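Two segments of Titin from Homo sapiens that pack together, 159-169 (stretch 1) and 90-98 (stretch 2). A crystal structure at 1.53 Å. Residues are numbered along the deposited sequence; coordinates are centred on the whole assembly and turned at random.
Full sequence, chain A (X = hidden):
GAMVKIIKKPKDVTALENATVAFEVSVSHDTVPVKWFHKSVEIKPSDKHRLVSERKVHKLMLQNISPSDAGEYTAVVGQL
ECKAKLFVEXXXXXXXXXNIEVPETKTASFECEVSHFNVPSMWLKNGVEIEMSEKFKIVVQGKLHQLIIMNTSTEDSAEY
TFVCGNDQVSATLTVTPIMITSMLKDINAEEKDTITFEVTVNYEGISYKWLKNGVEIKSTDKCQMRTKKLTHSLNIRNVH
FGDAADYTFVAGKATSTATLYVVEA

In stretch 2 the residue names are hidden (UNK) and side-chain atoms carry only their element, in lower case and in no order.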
# COMPACT_ATOMS: atom_id res chain seq x y z
N GLU A 159 -3.68 10.48 -6.38
CA GLU A 159 -2.30 10.13 -6.13
C GLU A 159 -2.22 9.44 -4.78
O GLU A 159 -2.68 9.98 -3.78
CB GLU A 159 -1.40 11.36 -6.12
CG GLU A 159 0.05 11.02 -5.81
CD GLU A 159 0.98 12.18 -6.04
OE1 GLU A 159 0.79 13.23 -5.38
OE2 GLU A 159 1.89 12.05 -6.88
N TYR A 160 -1.63 8.25 -4.76
CA TYR A 160 -1.50 7.46 -3.55
C TYR A 160 -0.04 7.41 -3.12
O TYR A 160 0.85 7.28 -3.95
CB TYR A 160 -2.07 6.05 -3.76
CG TYR A 160 -3.57 6.07 -3.95
CD1 TYR A 160 -4.42 5.93 -2.87
CD2 TYR A 160 -4.12 6.26 -5.21
CE1 TYR A 160 -5.79 5.98 -3.03
CE2 TYR A 160 -5.50 6.30 -5.38
CZ TYR A 160 -6.33 6.16 -4.28
OH TYR A 160 -7.68 6.20 -4.43
N THR A 161 0.19 7.52 -1.82
CA THR A 161 1.54 7.63 -1.30
C THR A 161 1.75 6.64 -0.17
O THR A 161 0.87 6.47 0.66
CB THR A 161 1.76 9.05 -0.73
OG1 THR A 161 1.58 10.03 -1.76
CG2 THR A 161 3.15 9.20 -0.13
N PHE A 162 2.91 5.98 -0.16
CA PHE A 162 3.35 5.24 1.02
C PHE A 162 4.46 6.01 1.71
O PHE A 162 5.43 6.42 1.07
CB PHE A 162 3.85 3.84 0.66
CG PHE A 162 4.16 3.00 1.86
CD1 PHE A 162 5.44 2.95 2.39
CD2 PHE A 162 3.14 2.32 2.51
CE1 PHE A 162 5.71 2.21 3.53
CE2 PHE A 162 3.41 1.57 3.65
CZ PHE A 162 4.70 1.51 4.17
N VAL A 163 4.32 6.23 3.02
CA VAL A 163 5.34 6.91 3.81
C VAL A 163 6.19 5.89 4.57
O VAL A 163 5.67 5.06 5.32
CB VAL A 163 4.72 7.89 4.81
CG1 VAL A 163 5.82 8.62 5.59
CG2 VAL A 163 3.82 8.89 4.09
N CYS A 164 7.50 5.98 4.36
CA CYS A 164 8.45 5.05 4.96
C CYS A 164 9.54 5.85 5.66
O CYS A 164 10.50 6.32 5.02
CB CYS A 164 9.05 4.20 3.84
SG CYS A 164 10.34 3.05 4.33
N GLY A 165 9.40 6.02 6.97
CA GLY A 165 10.28 6.92 7.70
C GLY A 165 10.25 8.31 7.09
O GLY A 165 9.18 8.93 6.97
N ASN A 166 11.41 8.80 6.68
CA ASN A 166 11.51 10.11 6.05
C ASN A 166 11.52 10.05 4.53
O ASN A 166 11.71 11.07 3.86
CB ASN A 166 12.75 10.84 6.59
CG ASN A 166 12.69 11.00 8.07
OD1 ASN A 166 11.66 11.39 8.62
ND2 ASN A 166 13.78 10.66 8.75
N ASP A 167 11.29 8.85 4.00
CA ASP A 167 11.19 8.60 2.56
C ASP A 167 9.69 8.47 2.24
O ASP A 167 8.87 8.18 3.12
CB ASP A 167 11.92 7.28 2.20
CG ASP A 167 12.46 7.25 0.75
OD1 ASP A 167 12.20 8.20 -0.02
OD2 ASP A 167 13.15 6.26 0.39
N GLN A 168 9.32 8.72 0.99
CA GLN A 168 7.97 8.39 0.56
C GLN A 168 7.97 8.08 -0.92
O GLN A 168 8.87 8.49 -1.65
CB GLN A 168 6.98 9.50 0.92
CG GLN A 168 7.15 10.80 0.16
CD GLN A 168 6.02 11.78 0.45
OE1 GLN A 168 5.75 12.10 1.60
NE2 GLN A 168 5.36 12.26 -0.60
N VAL A 169 6.96 7.33 -1.36
CA VAL A 169 6.82 6.97 -2.76
C VAL A 169 5.36 7.16 -3.16
O VAL A 169 4.46 6.87 -2.38
CB VAL A 169 7.31 5.51 -3.02
CG1 VAL A 169 6.52 4.49 -2.20
CG2 VAL A 169 7.28 5.18 -4.51
N UNK A 90 18.77 3.93 7.75
CA UNK A 90 17.55 4.70 7.70
C UNK A 90 16.49 3.90 6.96
O UNK A 90 16.82 3.07 6.10
c UNK A 90 17.76 6.04 6.97
o UNK A 90 18.12 5.78 5.61
c UNK A 90 18.84 6.85 7.66
N UNK A 91 15.23 4.14 7.29
CA UNK A 91 14.12 3.49 6.60
C UNK A 91 13.98 4.11 5.22
O UNK A 91 13.89 5.33 5.09
c UNK A 91 11.43 3.46 9.45
c UNK A 91 13.05 1.65 8.85
c UNK A 91 12.77 3.15 8.79
c UNK A 91 12.83 3.69 7.36
N UNK A 92 13.97 3.27 4.19
CA UNK A 92 13.84 3.80 2.84
C UNK A 92 13.15 2.84 1.89
O UNK A 92 13.02 1.65 2.18
c UNK A 92 15.22 4.19 2.28
c UNK A 92 17.76 1.67 2.91
c UNK A 92 16.52 2.22 1.18
n UNK A 92 17.49 1.37 1.65
c UNK A 92 16.20 3.06 2.20
n UNK A 92 17.00 2.68 3.26
N UNK A 93 12.72 3.37 0.76
CA UNK A 93 12.03 2.60 -0.27
C UNK A 93 13.04 1.84 -1.12
O UNK A 93 14.05 2.41 -1.54
c UNK A 93 10.17 4.33 -0.38
c UNK A 93 10.56 2.76 -2.31
c UNK A 93 9.12 3.46 0.29
c UNK A 93 11.22 3.54 -1.18
N UNK A 94 12.79 0.55 -1.36
CA UNK A 94 13.67 -0.25 -2.22
C UNK A 94 13.01 -0.67 -3.53
O UNK A 94 13.69 -1.10 -4.46
c UNK A 94 14.19 -1.51 -1.54
c UNK A 94 14.83 -1.18 -0.18
o UNK A 94 13.10 -2.42 -1.35
N UNK A 95 11.69 -0.57 -3.62
CA UNK A 95 10.99 -0.81 -4.88
C UNK A 95 9.81 0.15 -4.93
O UNK A 95 9.02 0.21 -3.99
c UNK A 95 10.50 -5.01 -6.60
c UNK A 95 9.37 -4.01 -6.43
c UNK A 95 9.89 -2.57 -6.36
n UNK A 95 10.04 -6.43 -6.49
c UNK A 95 10.52 -2.26 -5.01
N UNK A 96 9.68 0.90 -6.03
CA UNK A 96 8.63 1.91 -6.14
C UNK A 96 7.33 1.35 -6.67
O UNK A 96 7.23 0.19 -7.08
c UNK A 96 10.37 3.69 -6.55
c UNK A 96 9.06 3.09 -7.03
o UNK A 96 9.19 2.65 -8.39
N UNK A 97 6.32 2.21 -6.65
CA UNK A 97 4.98 1.85 -7.06
C UNK A 97 4.70 2.27 -8.48
O UNK A 97 5.29 3.23 -8.98
c UNK A 97 3.99 2.50 -6.13
c UNK A 97 2.90 4.25 -3.61
s UNK A 97 2.94 2.45 -3.63
c UNK A 97 4.34 2.20 -4.69
N UNK A 98 3.80 1.53 -9.12
CA UNK A 98 3.49 1.74 -10.52
C UNK A 98 2.21 2.54 -10.69
O UNK A 98 1.18 2.23 -10.07
c UNK A 98 5.74 0.22 -11.91
n UNK A 98 5.04 -0.65 -14.16
c UNK A 98 3.33 0.39 -11.22
c UNK A 98 4.58 -0.48 -11.21
c UNK A 98 5.42 0.55 -13.36
O HOH W 1 13.86 7.48 6.65
O HOH W 2 15.18 4.92 -1.32

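Stretch 1 is a hairpin: strands 159-164 and 167-169 joined by a type II' turn from Cys 164 to Asp 167. Stretch 2 runs along one side of it, in the same direction as strand 167-169.

Position 90 has three side-chain atoms, one carbon carrying an oxygen and a carbon. None reaches stretch 1. This is Thr 90.

Position 91 has four carbons, forked at the second, and points toward the hairpin. Its CB lies 4.0 Å from Cys 164 SG, and one arm of the fork lies 4.0 Å from Gly 165 CA. The late fork identifies Leu 91. Gly 165 has a positive phi, which favours glycine, and an ideal CB there would stand 2.9 Å from Leu 91 CB, a clash. Water 1 joins Leu 91 O to Asn 166 N.

Position 92 has one carbon, then a five-membered ring of three carbons and two nitrogens. It points away overall, though its CB lies 3.5 Å from Asp 167 OD2. The ring with two nitrogens makes it His 92. Its ND1 donates to Thr 90 O at 2.9 Å, a bond within its own stretch.

Position 93 has four carbons forked at the first, one arm two carbons long. The end carbon of the longer arm is 3.6 Å from Cys 164 CB, 3.7 Å from Val 169 CG1 and 4.3 Å from Phe 162 CD1, oblique to that ring. The fork at the first carbon makes this Ile 93.

Position 94 repeats the pattern of one carbon bearing an oxygen and a carbon. It points away from the hairpin at the corner of the chain: Thr 94. Position 95 has four carbons in a row ending in nitrogen; its CA-to-CB bond points away, and no side-chain atom comes near stretch 1. This is Lys 95.

Position 96 again has a carbon bearing one oxygen and one carbon, set sideways, with its CB 3.7 Å from Val 169 CG2. It is Thr 96.

Position 97 is unbranched: two carbons, a sulfur, a carbon. Its terminal methyl lies 3.3 Å from Val 169 O and 3.9 Å from Val 169 CG1. The sulfur settles Met 97.

Position 98 has four carbons in a row and a terminal nitrogen, out of reach of stretch 1: Lys 98.

The rule is an apolar patch with one polar anchor. Ile 93 and Met 97 both meet Phe 162 and Val 169. Beside this patch, Ile 93 N donates to Asp 167 OD2 at 2.9 Å and 177°, nearly linear, and water 2 bridges the same OD2 to Ile 93 O.

Stretch 2, residues 90-98: TLHITKTMK
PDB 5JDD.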